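Local coordinates for protein epsin-2 (Saccharomyces cerevisiae, PDB 6ENR) that binds phosphoinositide-rich membranes through the ENTH domain described here and is required for endocytosis and for localization of actin, at residues A[41-46]-A[81-86]. Numbering follows the deposited sequence.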
ATOM      1  N   ASP A  41       8.595  -7.162  -7.531  1.00 16.96           N
ATOM      2  CA  ASP A  41       8.593  -8.547  -7.118  1.00 19.64           C
ATOM      3  C   ASP A  41       7.263  -8.847  -6.383  1.00 17.39           C
ATOM      4  O   ASP A  41       6.583  -9.818  -6.666  1.00 21.30           O
ATOM      5  CB  ASP A  41       9.811  -8.732  -6.231  1.00 21.04           C
ATOM      6  CG  ASP A  41      10.183 -10.180  -5.994  1.00 27.51           C
ATOM      7  OD1 ASP A  41       9.622 -11.153  -6.573  1.00 28.72           O
ATOM      8  OD2 ASP A  41      11.115 -10.333  -5.201  1.00 25.60           O
ATOM      9  N   LEU A  42       6.864  -7.975  -5.477  1.00 15.15           N
ATOM     10  CA  LEU A  42       5.524  -8.046  -4.849  1.00 16.71           C
ATOM     11  C   LEU A  42       4.438  -8.172  -5.846  1.00 16.41           C
ATOM     12  O   LEU A  42       3.589  -9.069  -5.744  1.00 13.45           O
ATOM     13  CB  LEU A  42       5.247  -6.912  -3.897  1.00 16.86           C
ATOM     14  CG  LEU A  42       6.170  -6.997  -2.648  1.00 18.18           C
ATOM     15  CD1 LEU A  42       6.200  -5.641  -2.012  1.00 19.27           C
ATOM     16  CD2 LEU A  42       5.681  -7.993  -1.592  1.00 20.32           C
ATOM     17  N   ALA A  43       4.486  -7.320  -6.854  1.00 16.10           N
ATOM     18  CA  ALA A  43       3.476  -7.350  -7.850  1.00 15.46           C
ATOM     19  C   ALA A  43       3.438  -8.646  -8.552  1.00 14.97           C
ATOM     20  O   ALA A  43       2.348  -9.250  -8.675  1.00 14.74           O
ATOM     21  CB  ALA A  43       3.636  -6.186  -8.843  1.00 16.78           C
ATOM     22  N   GLN A  44       4.607  -9.174  -8.930  1.00 15.07           N
ATOM     23  CA  GLN A  44       4.616 -10.480  -9.554  1.00 17.00           C
ATOM     24  C   GLN A  44       4.068 -11.613  -8.687  1.00 16.43           C
ATOM     25  O   GLN A  44       3.320 -12.511  -9.134  1.00 14.49           O
ATOM     26  CB  GLN A  44       5.989 -10.850  -9.997  1.00 21.52           C
ATOM     27  CG  GLN A  44       6.510 -10.029 -11.172  1.00 26.64           C
ATOM     28  CD  GLN A  44       5.486  -9.506 -12.198  1.00 31.43           C
ATOM     29  OE1 GLN A  44       4.732 -10.274 -12.874  1.00 36.63           O
ATOM     30  NE2 GLN A  44       5.495  -8.169 -12.373  1.00 38.72           N
ATOM     31  N   ARG A  45       4.441 -11.555  -7.446  1.00 15.61           N
ATOM     32  CA  ARG A  45       4.018 -12.578  -6.487  1.00 16.32           C
ATOM     33  C   ARG A  45       2.546 -12.533  -6.160  1.00 17.04           C
ATOM     34  O   ARG A  45       1.932 -13.561  -5.768  1.00 13.91           O
ATOM     35  CB  ARG A  45       4.854 -12.461  -5.241  1.00 17.50           C
ATOM     36  CG  ARG A  45       6.319 -12.759  -5.480  1.00 19.44           C
ATOM     37  CD  ARG A  45       7.037 -12.824  -4.178  1.00 20.41           C
ATOM     38  NE  ARG A  45       8.473 -12.643  -4.241  1.00 20.99           N
ATOM     39  CZ  ARG A  45       9.354 -13.171  -3.361  1.00 23.78           C
ATOM     40  NH1 ARG A  45       8.965 -13.931  -2.344  1.00 19.80           N
ATOM     41  NH2 ARG A  45      10.653 -12.888  -3.508  1.00 25.10           N
ATOM     42  N   SER A  46       1.944 -11.342  -6.314  1.00 16.88           N
ATOM     43  CA  SER A  46       0.536 -11.149  -6.026  1.00 16.40           C
ATOM     44  C   SER A  46      -0.378 -12.001  -6.900  1.00 15.86           C
ATOM     45  O   SER A  46      -1.517 -12.238  -6.530  1.00 16.04           O
ATOM     46  CB  SER A  46       0.184  -9.652  -6.155  1.00 16.82           C
ATOM     47  OG  SER A  46       0.165  -9.245  -7.517  1.00 18.34           O
ATOM     48  N   ASP A  81      -0.591   1.211  -3.678  1.00 17.17           N
ATOM     49  CA  ASP A  81      -0.686   2.047  -4.831  1.00 18.39           C
ATOM     50  C   ASP A  81      -0.055   1.335  -6.033  1.00 16.27           C
ATOM     51  O   ASP A  81      -0.618   1.384  -7.132  1.00 17.82           O
ATOM     52  CB  ASP A  81       0.044   3.398  -4.579  1.00 20.12           C
ATOM     53  CG  ASP A  81      -0.488   4.550  -5.431  1.00 22.05           C
ATOM     54  OD1 ASP A  81      -1.690   4.572  -5.714  1.00 22.58           O
ATOM     55  OD2 ASP A  81       0.277   5.471  -5.789  1.00 27.99           O
ATOM     56  N   TYR A  82       1.089   0.669  -5.837  1.00 14.54           N
ATOM     57  CA  TYR A  82       1.777  -0.061  -6.897  1.00 14.12           C
ATOM     58  C   TYR A  82       0.981  -1.316  -7.283  1.00 16.03           C
ATOM     59  O   TYR A  82       0.725  -1.556  -8.439  1.00 14.81           O
ATOM     60  CB  TYR A  82       3.211  -0.433  -6.478  1.00 14.91           C
ATOM     61  CG  TYR A  82       4.060  -0.913  -7.610  1.00 15.75           C
ATOM     62  CD1 TYR A  82       4.810   0.002  -8.376  1.00 17.11           C
ATOM     63  CD2 TYR A  82       4.146  -2.250  -7.926  1.00 14.28           C
ATOM     64  CE1 TYR A  82       5.621  -0.433  -9.444  1.00 18.01           C
ATOM     65  CE2 TYR A  82       4.888  -2.677  -9.000  1.00 16.39           C
ATOM     66  CZ  TYR A  82       5.629  -1.729  -9.751  1.00 16.71           C
ATOM     67  OH  TYR A  82       6.335  -2.163 -10.785  1.00 17.79           O
ATOM     68  N   LEU A  83       0.522  -2.080  -6.290  1.00 14.01           N
ATOM     69  CA  LEU A  83      -0.211  -3.302  -6.581  1.00 14.67           C
ATOM     70  C   LEU A  83      -1.502  -3.073  -7.354  1.00 13.72           C
ATOM     71  O   LEU A  83      -1.909  -3.892  -8.200  1.00 15.42           O
ATOM     72  CB  LEU A  83      -0.473  -4.057  -5.278  1.00 14.41           C
ATOM     73  CG  LEU A  83       0.709  -4.668  -4.571  1.00 15.05           C
ATOM     74  CD1 LEU A  83       0.223  -5.315  -3.295  1.00 16.05           C
ATOM     75  CD2 LEU A  83       1.516  -5.624  -5.425  1.00 14.76           C
ATOM     76  N   VAL A  84      -2.236  -2.035  -7.027  1.00 13.40           N
ATOM     77  CA  VAL A  84      -3.492  -1.815  -7.749  1.00 17.47           C
ATOM     78  C   VAL A  84      -3.317  -1.549  -9.242  1.00 20.14           C
ATOM     79  O   VAL A  84      -4.217  -1.839 -10.037  1.00 15.28           O
ATOM     80  CB  VAL A  84      -4.368  -0.739  -7.108  1.00 18.64           C
ATOM     81  CG1 VAL A  84      -4.751  -1.112  -5.691  1.00 17.47           C
ATOM     82  CG2 VAL A  84      -3.811   0.621  -7.286  1.00 19.43           C
ATOM     83  N   ARG A  85      -2.137  -1.070  -9.628  1.00 18.44           N
ATOM     84  CA  ARG A  85      -1.789  -0.933 -11.075  1.00 19.11           C
ATOM     85  C   ARG A  85      -1.071  -2.087 -11.688  1.00 19.17           C
ATOM     86  O   ARG A  85      -1.435  -2.529 -12.796  1.00 22.37           O
ATOM     87  CB  ARG A  85      -0.900   0.286 -11.229  1.00 19.82           C
ATOM     88  CG  ARG A  85      -1.431   1.509 -10.629  1.00 22.50           C
ATOM     89  CD  ARG A  85      -0.321   2.553 -10.508  1.00 25.85           C
ATOM     90  NE  ARG A  85      -0.856   3.903 -10.483  1.00 27.57           N
ATOM     91  CZ  ARG A  85      -1.437   4.484  -9.450  1.00 27.15           C
ATOM     92  NH1 ARG A  85      -1.549   3.855  -8.292  1.00 27.58           N
ATOM     93  NH2 ARG A  85      -1.919   5.724  -9.575  1.00 26.72           N
ATOM     94  N   PHE A  86      -0.116  -2.688 -10.953  1.00 17.20           N
ATOM     95  CA  PHE A  86       0.765  -3.726 -11.507  1.00 16.20           C
ATOM     96  C   PHE A  86       0.575  -5.144 -10.992  1.00 15.78           C
ATOM     97  O   PHE A  86       1.104  -6.081 -11.617  1.00 17.31           O
ATOM     98  CB  PHE A  86       2.199  -3.317 -11.290  1.00 16.42           C
ATOM     99  CG  PHE A  86       2.513  -2.018 -11.978  1.00 16.09           C
ATOM    100  CD1 PHE A  86       2.570  -1.962 -13.357  1.00 17.80           C
ATOM    101  CD2 PHE A  86       2.603  -0.866 -11.250  1.00 16.03           C
ATOM    102  CE1 PHE A  86       2.726  -0.734 -13.984  1.00 16.96           C
ATOM    103  CE2 PHE A  86       2.799   0.343 -11.853  1.00 17.60           C
ATOM    104  CZ  PHE A  86       2.862   0.414 -13.218  1.00 17.16           C
TER
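L83 reaches from helix 70-86 to the backbone of helix 36-45 at A43. Its CB leaves the helix beside the contact rather than straight at it, and chi1 sets CG anti to the carbonyl carbon. Beyond that branch point CD2 does the touching: it lies 3.6 Å from A43 CA and 3.7 Å from A43 N, with L42 CB on one flank at 4.2 Å and S46 CB on another. The L83 side chain also touches I55 and L59 of helix 49-63 and C91 of helix 89-97. A43 returns the contact with its methyl, directed at helix 70-86. CB meets the edge of the Y82 ring, in its plane, at CE2 (3.7 Å), and also touches CB of F86 at 4.0 Å. Y82 is swung to that place with CG anti to the backbone N (chi1 -168°), while its OH hydrogen-bonds D40, one more tie to helix 36-45. One face of the same ring is covered by F86, whose CD2 sits 3.4 Å above the centre. The two short helical segments cross at -50°, their axes 9.4 Å apart at closest approach. This packing belongs to the all-helical ENTH domain, in which helix 36-45 lies between helix 19-26, touched by L42, and helix 70-86; V84 and R85 of the latter face helix 120-134. S46 OG is close to A43 O in its own segment and hydrogen-bonded to S88 N, which links S46 to the turn just past helix 70-86. On a different side of helix 36-45, R45 forms a salt bridge to D41, NE to OD1 (174°, from above the carboxylate plane) and NH2 to OD2, and NH1 hydrogen-bonds T19 OG1 and the carbonyl O of S17.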